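Local coordinates for ankyrin-repeat protein B (Legionella pneumophila, PDB 5K34), which hijacks the host ubiquitin-proteasome system as an F-box effector whose ankyrin domain, the part in this chain, probably binds partner proteins, at residues 24-29 and 58-63; 45-50 and 68-73; 51-56 and 83-88. All coordinates share one frame; numbering follows the deposited sequence. Where two conformers were deposited one is given.

Contact 1 of 3, residues 24-29 and 58-63. With SO4 (sulfate ion), chain C.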
ATOM      1  N   GLU A  24       3.513 -11.832   6.564  1.00  8.61           N
ATOM      2  CA  GLU A  24       2.831 -13.017   7.158  1.00 10.08           C
ATOM      3  C   GLU A  24       1.552 -12.612   7.930  1.00  9.49           C
ATOM      4  O   GLU A  24       0.505 -13.239   7.767  1.00 10.05           O
ATOM      5  CB  GLU A  24       3.810 -13.758   8.088  1.00 13.69           C
ATOM      6  CG  GLU A  24       4.984 -14.412   7.389  1.00 19.97           C
ATOM      7  CD  GLU A  24       6.104 -14.826   8.382  1.00 31.06           C
ATOM      8  OE1 GLU A  24       5.983 -14.609   9.628  1.00 39.95           O
ATOM      9  OE2 GLU A  24       7.136 -15.375   7.904  1.00 31.17           O
ATOM     10  N   GLU A  25       1.630 -11.541   8.729  1.00  9.10           N
ATOM     11  CA  GLU A  25       0.467 -11.076   9.473  1.00  8.90           C
ATOM     12  C   GLU A  25      -0.556 -10.432   8.569  1.00  8.81           C
ATOM     13  O   GLU A  25      -1.755 -10.680   8.744  1.00  9.07           O
ATOM     14  CB  GLU A  25       0.917 -10.111  10.571  1.00  9.95           C
ATOM     15  CG  GLU A  25      -0.202  -9.620  11.462  1.00 11.18           C
ATOM     16  CD  GLU A  25      -0.834 -10.713  12.327  1.00 13.98           C
ATOM     17  OE1 GLU A  25      -0.293 -11.839  12.400  1.00 14.60           O
ATOM     18  OE2 GLU A  25      -1.868 -10.418  12.971  1.00 16.38           O
ATOM     19  N   VAL A  26      -0.122  -9.630   7.569  1.00  8.80           N
ATOM     20  CA  VAL A  26      -1.067  -9.181   6.459  0.50  8.03           C
ATOM     21  C   VAL A  26      -1.863 -10.367   5.877  1.00  8.12           C
ATOM     22  O   VAL A  26      -3.080 -10.307   5.779  1.00  8.37           O
ATOM     23  CB  VAL A  26      -0.290  -8.470   5.326  0.50  7.03           C
ATOM     24  CG1 VAL A  26      -1.191  -8.240   4.091  0.50  7.90           C
ATOM     25  CG2 VAL A  26       0.290  -7.138   5.808  0.50  5.23           C
ATOM     26  N   LYS A  27      -1.163 -11.435   5.487  1.00  8.75           N
ATOM     27  CA  LYS A  27      -1.846 -12.587   4.863  1.00  9.41           C
ATOM     28  C   LYS A  27      -2.848 -13.223   5.830  1.00  9.63           C
ATOM     29  O   LYS A  27      -3.955 -13.596   5.426  1.00 10.40           O
ATOM     30  CB  LYS A  27      -0.806 -13.610   4.403  1.00  9.29           C
ATOM     31  CG  LYS A  27      -0.054 -13.184   3.165  1.00 10.05           C
ATOM     32  CD  LYS A  27       1.088 -14.187   2.882  1.00 12.68           C
ATOM     33  CE  LYS A  27       1.849 -13.937   1.583  1.00 13.76           C
ATOM     34  NZ  LYS A  27       3.022 -14.843   1.364  1.00 17.68           N
ATOM     35  N   LYS A  28      -2.440 -13.332   7.083  1.00  9.53           N
ATOM     36  CA  LYS A  28      -3.372 -13.905   8.100  0.50 10.26           C
ATOM     37  C   LYS A  28      -4.624 -13.094   8.268  1.00 10.23           C
ATOM     38  O   LYS A  28      -5.762 -13.654   8.396  1.00 11.14           O
ATOM     39  CB  LYS A  28      -2.679 -13.998   9.453  0.50 11.05           C
ATOM     40  CG  LYS A  28      -1.698 -15.127   9.572  0.50 13.50           C
ATOM     41  CD  LYS A  28      -1.183 -15.186  11.001  0.50 17.99           C
ATOM     42  CE  LYS A  28      -2.288 -14.756  11.949  0.50 20.83           C
ATOM     43  NZ  LYS A  28      -3.122 -15.871  12.540  0.50 28.28           N
ATOM     44  N   ILE A  29      -4.507 -11.769   8.266  1.00  9.51           N
ATOM     45  CA  ILE A  29      -5.679 -10.911   8.396  1.00 10.07           C
ATOM     46  C   ILE A  29      -6.542 -10.983   7.143  1.00 10.73           C
ATOM     47  O   ILE A  29      -7.792 -11.048   7.233  1.00 12.21           O
ATOM     48  CB  ILE A  29      -5.259  -9.458   8.712  1.00  9.85           C
ATOM     49  CG1 ILE A  29      -4.612  -9.387  10.087  1.00  9.63           C
ATOM     50  CG2 ILE A  29      -6.468  -8.517   8.574  1.00 10.63           C
ATOM     51  CD1 ILE A  29      -3.871  -8.081  10.343  1.00 10.15           C
ATOM     52  N   TYR A  58       8.549  -2.484   0.866  1.00  6.53           N
ATOM     53  CA  TYR A  58       8.325  -2.592  -0.572  1.00  6.85           C
ATOM     54  C   TYR A  58       7.965  -4.001  -1.039  1.00  6.55           C
ATOM     55  O   TYR A  58       7.220  -4.143  -1.995  1.00  6.78           O
ATOM     56  CB  TYR A  58       9.492  -1.967  -1.374  1.00  7.74           C
ATOM     57  CG  TYR A  58       9.650  -0.504  -1.070  1.00  7.69           C
ATOM     58  CD1 TYR A  58       8.628   0.411  -1.345  1.00  8.09           C
ATOM     59  CD2 TYR A  58      10.808  -0.012  -0.535  1.00  8.91           C
ATOM     60  CE1 TYR A  58       8.751   1.762  -1.054  1.00  8.45           C
ATOM     61  CE2 TYR A  58      10.969   1.353  -0.263  1.00  8.89           C
ATOM     62  CZ  TYR A  58       9.939   2.208  -0.507  1.00  8.38           C
ATOM     63  OH  TYR A  58      10.121   3.535  -0.166  1.00  9.74           O
ATOM     64  N   GLN A  59       8.449  -5.015  -0.324  1.00  6.31           N
ATOM     65  CA  GLN A  59       8.030  -6.393  -0.686  1.00  6.30           C
ATOM     66  C   GLN A  59       6.528  -6.630  -0.385  1.00  6.88           C
ATOM     67  O   GLN A  59       5.870  -7.225  -1.250  1.00  7.10           O
ATOM     68  CB  GLN A  59       8.885  -7.451  -0.004  1.00  7.13           C
ATOM     69  CG  GLN A  59      10.397  -7.292  -0.229  1.00  7.90           C
ATOM     70  CD  GLN A  59      11.096  -6.608   0.920  1.00  7.56           C
ATOM     71  OE1 GLN A  59      10.634  -5.540   1.393  1.00  7.81           O
ATOM     72  NE2 GLN A  59      12.173  -7.186   1.423  1.00  8.42           N
ATOM     73  N   THR A  60       6.039  -6.086   0.687  1.00  6.29           N
ATOM     74  CA  THR A  60       4.628  -6.181   0.987  1.00  6.32           C
ATOM     75  C   THR A  60       3.813  -5.379  -0.045  1.00  6.14           C
ATOM     76  O   THR A  60       2.771  -5.817  -0.501  1.00  6.81           O
ATOM     77  CB  THR A  60       4.353  -5.712   2.421  1.00  6.72           C
ATOM     78  OG1 THR A  60       4.964  -6.636   3.329  1.00  7.15           O
ATOM     79  CG2 THR A  60       2.839  -5.666   2.729  1.00  7.50           C
ATOM     80  N   ALA A  61       4.294  -4.196  -0.406  1.00  6.32           N
ATOM     81  CA  ALA A  61       3.613  -3.389  -1.438  1.00  6.24           C
ATOM     82  C   ALA A  61       3.536  -4.147  -2.762  1.00  6.44           C
ATOM     83  O   ALA A  61       2.509  -4.163  -3.427  1.00  7.09           O
ATOM     84  CB  ALA A  61       4.329  -2.068  -1.649  1.00  7.18           C
ATOM     85  N   ASN A  62       4.656  -4.778  -3.162  1.00  6.74           N
ATOM     86  CA  ASN A  62       4.698  -5.585  -4.368  1.00  7.22           C
ATOM     87  C   ASN A  62       3.703  -6.732  -4.311  1.00  7.28           C
ATOM     88  O   ASN A  62       2.959  -6.983  -5.268  1.00  8.19           O
ATOM     89  CB  ASN A  62       6.099  -6.114  -4.649  1.00  8.52           C
ATOM     90  CG  ASN A  62       6.996  -5.138  -5.397  1.00 11.52           C
ATOM     91  OD1 ASN A  62       7.935  -4.508  -4.835  1.00 13.06           O
ATOM     92  ND2 ASN A  62       6.729  -4.987  -6.673  1.00 12.26           N
ATOM     93  N   TYR A  63       3.669  -7.452  -3.186  1.00  7.16           N
ATOM     94  CA  TYR A  63       2.721  -8.556  -3.039  1.00  7.34           C
ATOM     95  C   TYR A  63       1.303  -8.063  -3.199  1.00  7.58           C
ATOM     96  O   TYR A  63       0.497  -8.671  -3.919  1.00  8.37           O
ATOM     97  CB  TYR A  63       2.937  -9.245  -1.686  1.00  7.86           C
ATOM     98  CG  TYR A  63       1.909 -10.259  -1.393  1.00  7.77           C
ATOM     99  CD1 TYR A  63       0.739  -9.918  -0.735  1.00  8.69           C
ATOM    100  CD2 TYR A  63       2.077 -11.608  -1.772  1.00  8.99           C
ATOM    101  CE1 TYR A  63      -0.252 -10.860  -0.438  1.00  9.88           C
ATOM    102  CE2 TYR A  63       1.087 -12.561  -1.503  1.00  9.98           C
ATOM    103  CZ  TYR A  63      -0.052 -12.176  -0.837  1.00 10.45           C
ATOM    104  OH  TYR A  63      -1.023 -13.136  -0.548  1.00 12.28           O
TER
HETATM  105  S   SO4 C 202      13.071  -5.648   5.435  0.80 20.72           S
HETATM  106  O1  SO4 C 202      13.971  -6.440   6.344  1.00 23.79           O
HETATM  107  O2  SO4 C 202      11.758  -5.281   6.158  1.00 22.50           O
HETATM  108  O3  SO4 C 202      13.770  -4.435   4.918  1.00 25.25           O
HETATM  109  O4  SO4 C 202      12.810  -6.366   4.157  1.00 18.50           O
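Two neighbouring helices of the ankyrin stack, 23-30 and 58-67, meet here mainly through Lys27 and Tyr63, with Val26 and Thr60 closing the inner end. The lysine chain runs extended beyond CG and crosses the phenol obliquely, so that methylene carbons rather than the ammonium group do the touching. CE of Lys27 lies 3.5 Å from CE2 of Tyr63, near the outer half of the ring, while CG of Lys27 approaches the phenol OH of Tyr63 at 3.8 Å. Tyr63 stretches across the gap because its CG stands anti to the backbone N (chi1 173°), which carries the ring out toward the other helix. The two residue types suit a partly exposed seam, where a long, extended aliphatic chain packs against an aromatic ring.

Side-by-side packing of helices is how an ankyrin domain builds its elongated core, and deeper in this seam the contact becomes wholly apolar and looser. In the conformer given, CG2 of Val26 comes 4.3 Å from CG2 of Thr60, a loose contact that the second conformer of the valine makes less certain. Val26 also lies on Leu14, Ala17 and Ala18 of helix 5-19, a place suited to a compact branched residue. Thr60 divides its roles: the methyl group meets Val26 and also packs on Ala52, whereas OG1 hydrogen-bonds to OD1 of Asn21.

That asparagine also gives its ND2 to OE1 of Gln59, holding the amide at the start of helix 58-67. The other end of the same amide, Gln59 NE2, donates to O4 of a sulfate at 2.9 Å with an N-H...O angle of 152°. Asn21 ND2 bonds the sulfate too; the ion probably comes from the crystallisation liquor.

Contact 2 of 3, residues 45-50 and 68-73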
ATOM      1  N   ASN A  45      -9.825   6.926   3.599  1.00  7.72           N
ATOM      2  CA  ASN A  45      -9.604   6.514   2.210  1.00  8.27           C
ATOM      3  C   ASN A  45      -8.190   5.963   1.945  1.00  7.74           C
ATOM      4  O   ASN A  45      -7.725   5.957   0.809  1.00  8.12           O
ATOM      5  CB  ASN A  45      -9.976   7.626   1.207  1.00  9.28           C
ATOM      6  CG  ASN A  45     -11.461   7.698   0.990  1.00 10.80           C
ATOM      7  OD1 ASN A  45     -12.018   8.864   0.929  1.00 15.56           O
ATOM      8  ND2 ASN A  45     -12.095   6.615   0.843  1.00  9.66           N
ATOM      9  N   ARG A  46      -7.561   5.445   3.001  1.00  7.24           N
ATOM     10  CA  ARG A  46      -6.260   4.792   2.837  1.00  7.33           C
ATOM     11  C   ARG A  46      -6.421   3.298   2.632  1.00  7.43           C
ATOM     12  O   ARG A  46      -7.459   2.702   2.945  1.00  8.48           O
ATOM     13  CB  ARG A  46      -5.370   5.043   4.082  1.00  7.72           C
ATOM     14  CG  ARG A  46      -5.341   6.496   4.559  1.00  8.29           C
ATOM     15  CD  ARG A  46      -4.190   6.749   5.510  1.00  8.27           C
ATOM     16  NE  ARG A  46      -2.978   7.040   4.753  1.00  8.17           N
ATOM     17  CZ  ARG A  46      -1.753   6.687   5.126  1.00  8.29           C
ATOM     18  NH1 ARG A  46      -0.718   6.995   4.348  1.00  8.77           N
ATOM     19  NH2 ARG A  46      -1.544   5.993   6.252  1.00  8.57           N
ATOM     20  N   THR A  47      -5.357   2.657   2.117  1.00  7.44           N
ATOM     21  CA  THR A  47      -5.332   1.189   2.017  1.00  7.07           C
ATOM     22  C   THR A  47      -4.002   0.696   2.581  1.00  6.85           C
ATOM     23  O   THR A  47      -3.072   1.491   2.765  1.00  7.47           O
ATOM     24  CB  THR A  47      -5.385   0.732   0.540  1.00  8.01           C
ATOM     25  OG1 THR A  47      -4.188   1.141  -0.130  1.00  8.42           O
ATOM     26  CG2 THR A  47      -6.642   1.271  -0.179  1.00  8.63           C
ATOM     27  N   PRO A  48      -3.865  -0.622   2.787  1.00  6.90           N
ATOM     28  CA  PRO A  48      -2.590  -1.162   3.222  1.00  7.28           C
ATOM     29  C   PRO A  48      -1.520  -1.045   2.158  1.00  6.99           C
ATOM     30  O   PRO A  48      -0.331  -1.180   2.476  1.00  7.12           O
ATOM     31  CB  PRO A  48      -2.896  -2.628   3.566  1.00  8.69           C
ATOM     32  CG  PRO A  48      -4.167  -2.933   2.850  1.00  9.52           C
ATOM     33  CD  PRO A  48      -4.952  -1.613   2.890  1.00  7.96           C
ATOM     34  N   LEU A  49      -1.877  -0.811   0.887  1.00  7.17           N
ATOM     35  CA  LEU A  49      -0.844  -0.531  -0.125  1.00  7.21           C
ATOM     36  C   LEU A  49      -0.156   0.785   0.198  1.00  7.25           C
ATOM     37  O   LEU A  49       1.078   0.857   0.170  1.00  7.31           O
ATOM     38  CB  LEU A  49      -1.467  -0.518  -1.518  1.00  7.80           C
ATOM     39  CG  LEU A  49      -0.522  -0.172  -2.673  1.00  7.64           C
ATOM     40  CD1 LEU A  49       0.690  -1.130  -2.725  1.00  8.59           C
ATOM     41  CD2 LEU A  49      -1.271  -0.190  -4.004  1.00  8.37           C
ATOM     42  N   LEU A  50      -0.914   1.845   0.550  1.00  7.76           N
ATOM     43  CA  LEU A  50      -0.317   3.091   1.018  1.00  8.49           C
ATOM     44  C   LEU A  50       0.497   2.914   2.246  1.00  7.98           C
ATOM     45  O   LEU A  50       1.586   3.483   2.401  1.00  8.83           O
ATOM     46  CB  LEU A  50      -1.357   4.168   1.304  1.00 11.54           C
ATOM     47  CG  LEU A  50      -1.965   4.968   0.201  1.00 13.01           C
ATOM     48  CD1 LEU A  50      -2.797   6.108   0.826  1.00 12.49           C
ATOM     49  CD2 LEU A  50      -0.866   5.592  -0.715  1.00 12.76           C
ATOM     50  N   TYR A  68      -3.860  -8.346  -5.764  1.00  9.49           N
ATOM     51  CA  TYR A  68      -5.176  -7.725  -5.711  1.00  9.61           C
ATOM     52  C   TYR A  68      -5.244  -6.609  -6.714  1.00 10.11           C
ATOM     53  O   TYR A  68      -4.208  -6.104  -7.175  1.00 12.22           O
ATOM     54  CB  TYR A  68      -5.450  -7.129  -4.306  1.00 10.19           C
ATOM     55  CG  TYR A  68      -5.448  -8.169  -3.221  1.00  9.88           C
ATOM     56  CD1 TYR A  68      -6.600  -8.933  -2.936  1.00 11.34           C
ATOM     57  CD2 TYR A  68      -4.279  -8.450  -2.521  1.00 10.01           C
ATOM     58  CE1 TYR A  68      -6.565  -9.937  -1.938  1.00 11.32           C
ATOM     59  CE2 TYR A  68      -4.220  -9.457  -1.554  1.00 10.94           C
ATOM     60  CZ  TYR A  68      -5.370 -10.196  -1.297  1.00 10.99           C
ATOM     61  OH  TYR A  68      -5.333 -11.181  -0.332  1.00 12.49           O
ATOM     62  N   THR A  69      -6.432  -6.236  -7.121  1.00 10.00           N
ATOM     63  CA  THR A  69      -6.623  -5.154  -8.104  1.00 10.38           C
ATOM     64  C   THR A  69      -6.804  -3.818  -7.418  1.00 10.16           C
ATOM     65  O   THR A  69      -7.896  -3.488  -6.933  1.00 11.53           O
ATOM     66  CB  THR A  69      -7.815  -5.434  -9.053  1.00 11.73           C
ATOM     67  OG1 THR A  69      -7.580  -6.709  -9.673  1.00 14.47           O
ATOM     68  CG2 THR A  69      -7.900  -4.344 -10.129  1.00 12.74           C
ATOM     69  N   PHE A  70      -5.709  -3.088  -7.276  1.00  9.40           N
ATOM     70  CA  PHE A  70      -5.713  -1.749  -6.698  1.00  8.97           C
ATOM     71  C   PHE A  70      -5.735  -0.693  -7.797  1.00  8.95           C
ATOM     72  O   PHE A  70      -5.108  -0.870  -8.825  1.00  9.33           O
ATOM     73  CB  PHE A  70      -4.413  -1.487  -5.891  1.00  9.23           C
ATOM     74  CG  PHE A  70      -4.395  -2.127  -4.522  1.00  8.49           C
ATOM     75  CD1 PHE A  70      -4.861  -1.468  -3.406  1.00  9.32           C
ATOM     76  CD2 PHE A  70      -3.866  -3.421  -4.349  1.00  8.31           C
ATOM     77  CE1 PHE A  70      -4.831  -2.046  -2.147  1.00  9.66           C
ATOM     78  CE2 PHE A  70      -3.846  -4.026  -3.108  1.00  8.56           C
ATOM     79  CZ  PHE A  70      -4.314  -3.346  -2.004  1.00  9.43           C
ATOM     80  N   ASP A  71      -6.433   0.425  -7.523  1.00  9.14           N
ATOM     81  CA  ASP A  71      -6.347   1.598  -8.364  1.00  8.46           C
ATOM     82  C   ASP A  71      -5.137   2.425  -7.880  1.00  7.56           C
ATOM     83  O   ASP A  71      -5.212   2.993  -6.784  1.00  8.18           O
ATOM     84  CB  ASP A  71      -7.646   2.402  -8.254  1.00  9.73           C
ATOM     85  CG  ASP A  71      -7.565   3.713  -8.985  1.00 10.57           C
ATOM     86  OD1 ASP A  71      -6.515   4.090  -9.572  1.00 10.37           O
ATOM     87  OD2 ASP A  71      -8.592   4.472  -8.917  1.00 12.75           O
ATOM     88  N   PRO A  72      -4.024   2.457  -8.632  1.00  7.47           N
ATOM     89  CA  PRO A  72      -2.802   3.107  -8.103  1.00  7.55           C
ATOM     90  C   PRO A  72      -2.900   4.654  -8.106  1.00  7.95           C
ATOM     91  O   PRO A  72      -1.983   5.279  -7.604  1.00  8.34           O
ATOM     92  CB  PRO A  72      -1.718   2.611  -9.082  1.00  8.43           C
ATOM     93  CG  PRO A  72      -2.494   2.443 -10.381  1.00  9.31           C
ATOM     94  CD  PRO A  72      -3.864   1.938 -10.027  1.00  8.10           C
ATOM     95  N   ASN A  73      -3.964   5.188  -8.696  1.00  7.78           N
ATOM     96  CA  ASN A  73      -4.205   6.643  -8.637  1.00  8.60           C
ATOM     97  C   ASN A  73      -5.298   6.999  -7.649  1.00  8.25           C
ATOM     98  O   ASN A  73      -5.715   8.159  -7.597  1.00  9.08           O
ATOM     99  CB  ASN A  73      -4.526   7.191 -10.043  1.00 10.21           C
ATOM    100  CG  ASN A  73      -3.338   6.997 -10.981  1.00 10.79           C
ATOM    101  OD1 ASN A  73      -3.430   6.133 -11.917  1.00 14.52           O
ATOM    102  ND2 ASN A  73      -2.251   7.664 -10.756  1.00 10.29           N
TER
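OG1 of Thr47, which approaches the Phe70 ring, is gripped by two backbone N-H groups at the start of helix 48-54. Leu50 N donates to it over 3.4 Å in a nearly straight line (164°), and Leu49 N over 3.2 Å in a strongly bent one (126°). Thr47 stands at the N-cap, and both of its capping bonds are weak. The hydroxyl can reach back over the first turn because chi1, 66°, sets OG1 between the backbone N and the carbonyl carbon. The same oxygen of Thr47 stands obliquely to Phe70, 3.8 Å from its CE1.

The main apolar weight falls on Leu49. Its CB and CD2 cover the same face of the Phe70 ring but at different places: CB makes a CH-pi contact over the face, 4.0 Å from the ring centroid, while CD2 sits over the root of the ring, 3.7 Å from Phe70 CG. The leucine and phenylalanine side chains slide past each other in opposite directions.

Thr47-Pro48-Leu49-Leu50 corresponds to the TPLH tetrapeptide of ankyrin repeats, with Leu50 in the place of the usual histidine; threonine caps the first helix, proline fits its opening turn and leucine turns into the core. Phe70 belongs to the irregular segment after helix 58-67 and also rests on Leu64, so it packs between that helix and Leu49; a large flat hydrophobe suits such a buried spot.

Beyond Phe70 the chain turns sharply. Asp71 OD1 accepts from Asn73 N at 2.9 Å, met from above the carboxylate plane, and this forms an Asx turn. Pro72 within that turn shares a backbone hydrogen bond with Ile83, while Arg46, just before the capping threonine, forms a salt bridge through NE with Asp76.

Contact 3 of 3, residues 51-56 and 83-88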
ATOM      1  N   ALA A  51      -0.025   2.141   3.213  1.00  7.67           N
ATOM      2  CA  ALA A  51       0.689   1.879   4.457  1.00  7.24           C
ATOM      3  C   ALA A  51       2.037   1.227   4.178  1.00  6.83           C
ATOM      4  O   ALA A  51       3.062   1.635   4.747  1.00  7.39           O
ATOM      5  CB  ALA A  51      -0.143   1.021   5.385  1.00  8.05           C
ATOM      6  N   ALA A  52       2.049   0.201   3.316  1.00  6.31           N
ATOM      7  CA  ALA A  52       3.294  -0.451   2.972  1.00  6.28           C
ATOM      8  C   ALA A  52       4.248   0.512   2.327  1.00  6.30           C
ATOM      9  O   ALA A  52       5.428   0.534   2.706  1.00  7.01           O
ATOM     10  CB  ALA A  52       3.015  -1.661   2.073  1.00  6.66           C
ATOM     11  N   ILE A  53       3.784   1.324   1.387  1.00  6.37           N
ATOM     12  CA  ILE A  53       4.675   2.298   0.739  1.00  6.73           C
ATOM     13  C   ILE A  53       5.291   3.239   1.768  1.00  7.27           C
ATOM     14  O   ILE A  53       6.515   3.420   1.810  1.00  7.49           O
ATOM     15  CB  ILE A  53       3.905   3.077  -0.353  1.00  7.71           C
ATOM     16  CG1 ILE A  53       3.596   2.146  -1.521  1.00  7.79           C
ATOM     17  CG2 ILE A  53       4.722   4.311  -0.799  1.00  7.84           C
ATOM     18  CD1 ILE A  53       2.507   2.694  -2.446  1.00  8.95           C
ATOM     19  N   GLU A  54       4.472   3.827   2.650  1.00  7.39           N
ATOM     20  CA  GLU A  54       5.052   4.825   3.562  1.00  8.01           C
ATOM     21  C   GLU A  54       5.970   4.192   4.572  1.00  8.19           C
ATOM     22  O   GLU A  54       6.887   4.873   5.075  1.00 10.12           O
ATOM     23  CB  GLU A  54       3.973   5.645   4.277  1.00  9.06           C
ATOM     24  CG  GLU A  54       3.213   4.905   5.345  1.00  9.03           C
ATOM     25  CD  GLU A  54       2.038   5.706   5.892  1.00  9.24           C
ATOM     26  OE1 GLU A  54       1.896   6.910   5.567  1.00  9.28           O
ATOM     27  OE2 GLU A  54       1.206   5.095   6.600  1.00  8.87           O
ATOM     28  N   GLY A  55       5.830   2.904   4.893  1.00  7.78           N
ATOM     29  CA  GLY A  55       6.742   2.195   5.786  1.00  8.15           C
ATOM     30  C   GLY A  55       7.973   1.670   5.082  1.00  7.56           C
ATOM     31  O   GLY A  55       8.777   0.999   5.743  1.00  8.54           O
ATOM     32  N   LYS A  56       8.126   1.930   3.785  1.00  7.30           N
ATOM     33  CA  LYS A  56       9.227   1.371   2.988  1.00  7.72           C
ATOM     34  C   LYS A  56       9.185  -0.135   2.973  1.00  7.66           C
ATOM     35  O   LYS A  56      10.197  -0.837   2.789  1.00  8.61           O
ATOM     36  CB  LYS A  56      10.598   1.882   3.470  1.00  9.41           C
ATOM     37  CG  LYS A  56      10.695   3.402   3.527  1.00 12.22           C
ATOM     38  CD  LYS A  56      12.097   3.911   3.760  1.00 16.82           C
ATOM     39  CE  LYS A  56      12.693   3.387   5.049  1.00 22.55           C
ATOM     40  NZ  LYS A  56      14.024   4.064   5.254  1.00 29.71           N
ATOM     41  N   ILE A  83       0.771   5.901  -6.386  1.00  6.89           N
ATOM     42  CA  ILE A  83       1.776   6.484  -7.284  1.00  7.04           C
ATOM     43  C   ILE A  83       2.314   7.805  -6.773  1.00  7.25           C
ATOM     44  O   ILE A  83       3.527   8.025  -6.812  1.00  7.63           O
ATOM     45  CB  ILE A  83       1.236   6.637  -8.727  1.00  7.96           C
ATOM     46  CG1 ILE A  83       1.117   5.258  -9.369  1.00  8.20           C
ATOM     47  CG2 ILE A  83       2.197   7.499  -9.560  1.00  8.96           C
ATOM     48  CD1 ILE A  83       0.202   5.281 -10.584  1.00  8.77           C
ATOM     49  N   SER A  84       1.430   8.730  -6.352  1.00  7.43           N
ATOM     50  CA  SER A  84       1.958  10.044  -5.974  1.00  7.95           C
ATOM     51  C   SER A  84       2.790   9.971  -4.707  1.00  7.93           C
ATOM     52  O   SER A  84       3.772  10.690  -4.562  1.00  8.65           O
ATOM     53  CB  SER A  84       0.834  11.092  -5.881  1.00  8.58           C
ATOM     54  OG  SER A  84       0.069  10.955  -4.683  1.00  8.78           O
ATOM     55  N   LEU A  85       2.457   9.059  -3.786  1.00  7.66           N
ATOM     56  CA  LEU A  85       3.245   8.898  -2.568  1.00  7.63           C
ATOM     57  C   LEU A  85       4.633   8.336  -2.910  1.00  7.28           C
ATOM     58  O   LEU A  85       5.646   8.801  -2.373  1.00  7.90           O
ATOM     59  CB  LEU A  85       2.496   7.989  -1.588  1.00  8.77           C
ATOM     60  CG  LEU A  85       3.112   7.894  -0.193  1.00 11.24           C
ATOM     61  CD1 LEU A  85       3.108   9.281   0.491  1.00 14.98           C
ATOM     62  CD2 LEU A  85       2.365   6.866   0.629  1.00 11.89           C
ATOM     63  N   LEU A  86       4.679   7.353  -3.804  1.00  7.33           N
ATOM     64  CA  LEU A  86       5.972   6.824  -4.303  1.00  7.49           C
ATOM     65  C   LEU A  86       6.785   7.939  -4.947  1.00  7.88           C
ATOM     66  O   LEU A  86       7.995   8.038  -4.726  1.00  7.87           O
ATOM     67  CB  LEU A  86       5.732   5.666  -5.270  1.00  7.30           C
ATOM     68  CG  LEU A  86       5.334   4.346  -4.609  1.00  7.59           C
ATOM     69  CD1 LEU A  86       4.690   3.449  -5.676  1.00  8.30           C
ATOM     70  CD2 LEU A  86       6.541   3.675  -3.964  1.00  7.83           C
ATOM     71  N   LYS A  87       6.122   8.752  -5.766  1.00  8.03           N
ATOM     72  CA  LYS A  87       6.826   9.858  -6.435  1.00  8.82           C
ATOM     73  C   LYS A  87       7.385  10.836  -5.416  1.00  8.73           C
ATOM     74  O   LYS A  87       8.494  11.343  -5.616  1.00  9.90           O
ATOM     75  CB  LYS A  87       5.894  10.558  -7.413  1.00  8.87           C
ATOM     76  CG  LYS A  87       5.731   9.797  -8.729  1.00  9.85           C
ATOM     77  CD  LYS A  87       4.780  10.576  -9.644  1.00 11.24           C
ATOM     78  CE  LYS A  87       4.639   9.917 -11.000  1.00 13.51           C
ATOM     79  NZ  LYS A  87       5.720  10.382 -11.924  1.00 18.59           N
ATOM     80  N   LYS A  88       6.640  11.123  -4.354  1.00  9.42           N
ATOM     81  CA  LYS A  88       7.195  11.974  -3.294  0.50 10.07           C
ATOM     82  C   LYS A  88       8.482  11.421  -2.617  1.00 10.29           C
ATOM     83  O   LYS A  88       9.458  12.120  -2.326  1.00 11.53           O
ATOM     84  CB  LYS A  88       6.150  12.237  -2.235  0.50 12.16           C
ATOM     85  CG  LYS A  88       5.096  13.244  -2.633  0.50 17.47           C
ATOM     86  CD  LYS A  88       4.184  13.621  -1.459  0.50 24.10           C
ATOM     87  CE  LYS A  88       5.002  14.203  -0.321  0.50 28.17           C
ATOM     88  NZ  LYS A  88       4.140  15.128   0.496  0.50 33.22           N
TER
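Ile53 stands against Leu86 at about a right angle, yet slides past Leu85 in the opposite direction, so one side chain is met in two ways. The contact joins helix 48-54 to helix 82-91, successive layers of the ankyrin stack, and is apolar throughout. Ile53 points at the other helix, and its two branches share the work. The methyl CG2 of Ile53, anti to the backbone N, fits between the two leucines, lying 3.7 Å from CD2 of Leu86 and 3.8 Å from CD2 of Leu85. The longer branch reaches on until CD1 of Ile53 comes 3.9 Å from CG of Leu86.

The leucines differ in how they get there. Leu85 aims at helix 48-54 from its backbone, with CG anti to the N (chi1 -172°). Leu86 leaves more obliquely and brings its methyl-bearing end across the isoleucine; Tyr58 and Ile107 pack on it as well. Branched residues of different shape thus interlock, Ile53 and Leu86 being buried.

At the more open margin, CB of Glu54 borders CD2 of Leu85 at 4.2 Å. Only the aliphatic base of the glutamate meets this contact. The carboxylate is held by two arginines, with OE2 in a salt bridge to Arg19 NE and OE1 in one to Arg46 NH1, which should favour its charged form and fix its rotation.

Just past Glu54 the helix ends in a Schellman motif, with Lys56 at positive phi (61°). Lys56 N bonds back to Ile53 O at 3.0 Å, and Gly55 N to Ala51 O at the same length. Ile53 O takes a further hydrogen bond from NE2 of Gln89, about one turn beyond Leu86 on helix 82-91.

In the fold
All three contacts lie within the ankyrin-repeat region. Along the chain the first segments of contacts 1, 2 and 3 come in that order, followed by their partners in the same order, so the three connections interleave. Helix 48-54 serves both contacts 2 and 3, whose centres are about 11 Å apart, and Leu50 CD2 touches Leu85 CD2 between them at 3.7 Å. Contact 1 joins helices 23-30 and 58-67, its centre about 13 Å from contact 2 and 15 Å from contact 3, which lies across the chain's centre from it. Together they tie successive helices and the loop at 68-73 into one elongated, sheet-free stack, the ankyrin domain, which probably serves protein binding.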